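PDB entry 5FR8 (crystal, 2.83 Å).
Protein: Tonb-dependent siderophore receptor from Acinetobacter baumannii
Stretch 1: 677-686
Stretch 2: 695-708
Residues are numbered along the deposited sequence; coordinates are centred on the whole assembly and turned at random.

Stretch 1 (677-686) SYSTAGINVG
Stretch 2 (695-708) TRVGVSNLFDKQIL

Residues 678-686 form an extended strand (phi −118 to −165°, psi mostly 130 to 180°) that pairs antiparallel with strand 695-700, the axes lying 4.7 Å apart with their directions 163° from each other. Ile683 and Val699 form a hydrogen-bonded pair (Ile683 N to Val699 O, 3.2 Å; Val699 N to Ile683 O, 3.0 Å), as do Val685 and Val697 (Val685 N to Val697 O, 2.8 Å; Val697 N to Val685 O, 3.1 Å). Between them, Asn684 faces Gly698, CA to CA 4.0 Å; a CB on Gly698 would clash with Asn684 OD1 and Ile683 O. Beyond Ser700 the chain leaves the ladder: Asn701 (phi/psi 58/52°) opens a type I turn closed by Asp704 N to Asn701 O at 2.7 Å, and Leu702 N donates to Ala681 O at 2.9 Å. Asn701 (chi1 t) braces the loop, its OD1 accepting from Lys705 N at 2.6 Å.

Ile683 (p, t) and Val699 (p) share a sheet face with Val685 and Val697, and Ile683 CG1 meets Val699 CG1 at 3.9 Å. On the other face, Arg696 (t, t, m) curls back, placing NH1 3.3 Å from Asn684 CB and a guanidinium face over Gly686 CA, where any CB would strike CZ. Tyr678 (p, chi2 −85°) receives Ile707 CD1 over its ring, 3.5 Å from the centroid, a CH-pi contact.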

# COMPACT_ATOMS: atom_id res chain seq x y z
N SER A 677 -21.53 -1.27 12.71
CA SER A 677 -20.29 -0.96 13.40
C SER A 677 -20.00 -2.00 14.46
O SER A 677 -20.88 -2.71 14.89
CB SER A 677 -20.35 0.41 14.02
OG SER A 677 -21.51 0.51 14.78
N TYR A 678 -18.73 -2.10 14.85
CA TYR A 678 -18.30 -3.14 15.78
C TYR A 678 -16.91 -2.85 16.36
O TYR A 678 -16.29 -1.83 16.05
CB TYR A 678 -18.34 -4.51 15.10
CG TYR A 678 -17.31 -4.70 14.00
CD1 TYR A 678 -17.56 -4.28 12.69
CD2 TYR A 678 -16.10 -5.35 14.26
CE1 TYR A 678 -16.62 -4.48 11.67
CE2 TYR A 678 -15.16 -5.54 13.25
CZ TYR A 678 -15.42 -5.11 11.97
OH TYR A 678 -14.49 -5.32 10.99
N SER A 679 -16.45 -3.74 17.22
CA SER A 679 -15.22 -3.51 17.97
C SER A 679 -14.48 -4.82 18.24
O SER A 679 -15.09 -5.88 18.30
CB SER A 679 -15.54 -2.82 19.30
OG SER A 679 -15.88 -3.76 20.32
N THR A 680 -13.17 -4.72 18.41
CA THR A 680 -12.36 -5.84 18.84
C THR A 680 -11.37 -5.36 19.89
O THR A 680 -11.06 -4.17 19.97
CB THR A 680 -11.54 -6.47 17.68
OG1 THR A 680 -10.51 -5.56 17.29
CG2 THR A 680 -12.42 -6.81 16.49
N ALA A 681 -10.86 -6.29 20.70
CA ALA A 681 -9.90 -5.95 21.73
C ALA A 681 -8.82 -7.02 21.86
O ALA A 681 -9.00 -8.14 21.37
CB ALA A 681 -10.62 -5.78 23.04
N GLY A 682 -7.71 -6.69 22.53
CA GLY A 682 -6.69 -7.69 22.87
C GLY A 682 -5.93 -7.37 24.14
O GLY A 682 -5.84 -6.21 24.53
N ILE A 683 -5.41 -8.40 24.80
CA ILE A 683 -4.47 -8.22 25.93
C ILE A 683 -3.18 -9.01 25.74
O ILE A 683 -3.14 -10.00 25.01
CB ILE A 683 -5.04 -8.65 27.29
CG1 ILE A 683 -5.58 -10.08 27.23
CG2 ILE A 683 -6.11 -7.68 27.77
CD1 ILE A 683 -5.80 -10.69 28.61
N ASN A 684 -2.13 -8.53 26.40
CA ASN A 684 -0.88 -9.24 26.54
C ASN A 684 -0.52 -9.26 27.98
O ASN A 684 -0.86 -8.33 28.71
CB ASN A 684 0.27 -8.48 25.88
CG ASN A 684 0.10 -8.30 24.41
OD1 ASN A 684 -0.27 -9.23 23.70
ND2 ASN A 684 0.37 -7.12 23.93
N VAL A 685 0.19 -10.29 28.40
CA VAL A 685 1.07 -10.14 29.55
C VAL A 685 2.48 -10.39 29.02
O VAL A 685 2.72 -11.34 28.27
CB VAL A 685 0.66 -11.02 30.75
CG1 VAL A 685 0.52 -12.48 30.34
CG2 VAL A 685 1.68 -10.86 31.87
N GLY A 686 3.40 -9.50 29.37
CA GLY A 686 4.70 -9.46 28.73
C GLY A 686 5.78 -9.56 29.77
O GLY A 686 6.14 -8.57 30.38
N THR A 695 9.67 -12.51 26.45
CA THR A 695 8.56 -13.33 25.99
C THR A 695 7.28 -12.54 26.22
O THR A 695 7.23 -11.68 27.09
CB THR A 695 8.47 -14.69 26.71
OG1 THR A 695 7.30 -15.38 26.26
CG2 THR A 695 8.41 -14.52 28.23
N ARG A 696 6.27 -12.85 25.42
CA ARG A 696 5.00 -12.13 25.45
C ARG A 696 3.89 -13.06 25.02
O ARG A 696 3.92 -13.58 23.91
CB ARG A 696 5.04 -10.91 24.52
CG ARG A 696 3.78 -10.07 24.60
CD ARG A 696 3.94 -8.67 24.00
NE ARG A 696 4.82 -7.80 24.79
CZ ARG A 696 4.45 -7.10 25.87
NH1 ARG A 696 3.20 -7.14 26.31
NH2 ARG A 696 5.35 -6.35 26.51
N VAL A 697 2.92 -13.29 25.90
CA VAL A 697 1.78 -14.12 25.56
C VAL A 697 0.53 -13.24 25.60
O VAL A 697 0.42 -12.34 26.44
CB VAL A 697 1.63 -15.31 26.54
CG1 VAL A 697 0.51 -16.24 26.11
CG2 VAL A 697 2.94 -16.09 26.63
N GLY A 698 -0.39 -13.49 24.68
CA GLY A 698 -1.60 -12.69 24.59
C GLY A 698 -2.70 -13.31 23.74
O GLY A 698 -2.54 -14.39 23.16
N VAL A 699 -3.84 -12.62 23.69
CA VAL A 699 -4.94 -13.04 22.85
C VAL A 699 -5.51 -11.82 22.11
O VAL A 699 -5.48 -10.69 22.63
CB VAL A 699 -6.02 -13.77 23.68
CG1 VAL A 699 -6.66 -12.84 24.70
CG2 VAL A 699 -7.06 -14.41 22.77
N SER A 700 -6.04 -12.06 20.91
CA SER A 700 -6.54 -11.00 20.03
C SER A 700 -7.96 -11.34 19.56
O SER A 700 -8.27 -12.51 19.26
CB SER A 700 -5.65 -10.91 18.81
OG SER A 700 -6.07 -11.90 17.89
N ASN A 701 -8.80 -10.30 19.46
CA ASN A 701 -10.25 -10.42 19.32
C ASN A 701 -10.80 -11.20 20.52
O ASN A 701 -11.54 -12.18 20.39
CB ASN A 701 -10.66 -11.05 17.99
CG ASN A 701 -12.12 -10.74 17.61
OD1 ASN A 701 -12.99 -10.54 18.47
ND2 ASN A 701 -12.38 -10.73 16.32
N LEU A 702 -10.41 -10.71 21.69
CA LEU A 702 -10.83 -11.27 22.98
C LEU A 702 -12.32 -11.63 23.05
O LEU A 702 -12.66 -12.63 23.67
CB LEU A 702 -10.49 -10.29 24.09
CG LEU A 702 -10.62 -10.75 25.54
CD1 LEU A 702 -10.27 -12.22 25.71
CD2 LEU A 702 -9.70 -9.89 26.38
N PHE A 703 -13.19 -10.85 22.40
CA PHE A 703 -14.65 -11.14 22.43
C PHE A 703 -15.13 -12.08 21.28
O PHE A 703 -16.32 -12.20 21.03
CB PHE A 703 -15.49 -9.83 22.38
CG PHE A 703 -15.60 -9.07 23.70
CD1 PHE A 703 -14.51 -8.91 24.55
CD2 PHE A 703 -16.82 -8.44 24.05
CE1 PHE A 703 -14.63 -8.20 25.73
CE2 PHE A 703 -16.95 -7.72 25.24
CZ PHE A 703 -15.85 -7.60 26.08
N ASP A 704 -14.20 -12.70 20.55
CA ASP A 704 -14.51 -13.45 19.31
C ASP A 704 -15.52 -12.76 18.35
O ASP A 704 -16.42 -13.43 17.81
CB ASP A 704 -14.98 -14.88 19.62
CG ASP A 704 -14.94 -15.80 18.38
OD1 ASP A 704 -14.03 -15.66 17.55
OD2 ASP A 704 -15.83 -16.69 18.24
N LYS A 705 -15.35 -11.45 18.13
CA LYS A 705 -16.14 -10.74 17.12
C LYS A 705 -15.59 -11.21 15.79
O LYS A 705 -14.56 -10.75 15.34
CB LYS A 705 -15.97 -9.23 17.24
CG LYS A 705 -17.24 -8.42 16.98
CD LYS A 705 -18.00 -8.82 15.71
CE LYS A 705 -19.38 -8.14 15.71
NZ LYS A 705 -20.36 -8.74 14.76
N GLN A 706 -16.29 -12.13 15.16
CA GLN A 706 -15.81 -12.73 13.93
C GLN A 706 -16.74 -12.54 12.76
O GLN A 706 -17.85 -13.07 12.75
CB GLN A 706 -15.60 -14.23 14.11
CG GLN A 706 -15.08 -14.85 12.83
CD GLN A 706 -15.18 -16.34 12.82
OE1 GLN A 706 -16.23 -16.90 13.21
NE2 GLN A 706 -14.13 -17.01 12.34
N ILE A 707 -16.28 -11.83 11.74
CA ILE A 707 -17.09 -11.66 10.55
C ILE A 707 -16.54 -12.47 9.37
O ILE A 707 -15.33 -12.45 9.12
CB ILE A 707 -17.17 -10.19 10.13
CG1 ILE A 707 -17.57 -9.31 11.31
CG2 ILE A 707 -18.19 -10.03 9.02
CD1 ILE A 707 -17.09 -7.87 11.16
N LEU A 708 -17.45 -13.15 8.66
CA LEU A 708 -17.13 -13.94 7.47
C LEU A 708 -17.45 -13.19 6.18
O LEU A 708 -18.36 -12.38 6.13
CB LEU A 708 -17.94 -15.21 7.45
CG LEU A 708 -17.88 -16.04 8.73
CD1 LEU A 708 -18.73 -17.29 8.58
CD2 LEU A 708 -16.44 -16.40 9.06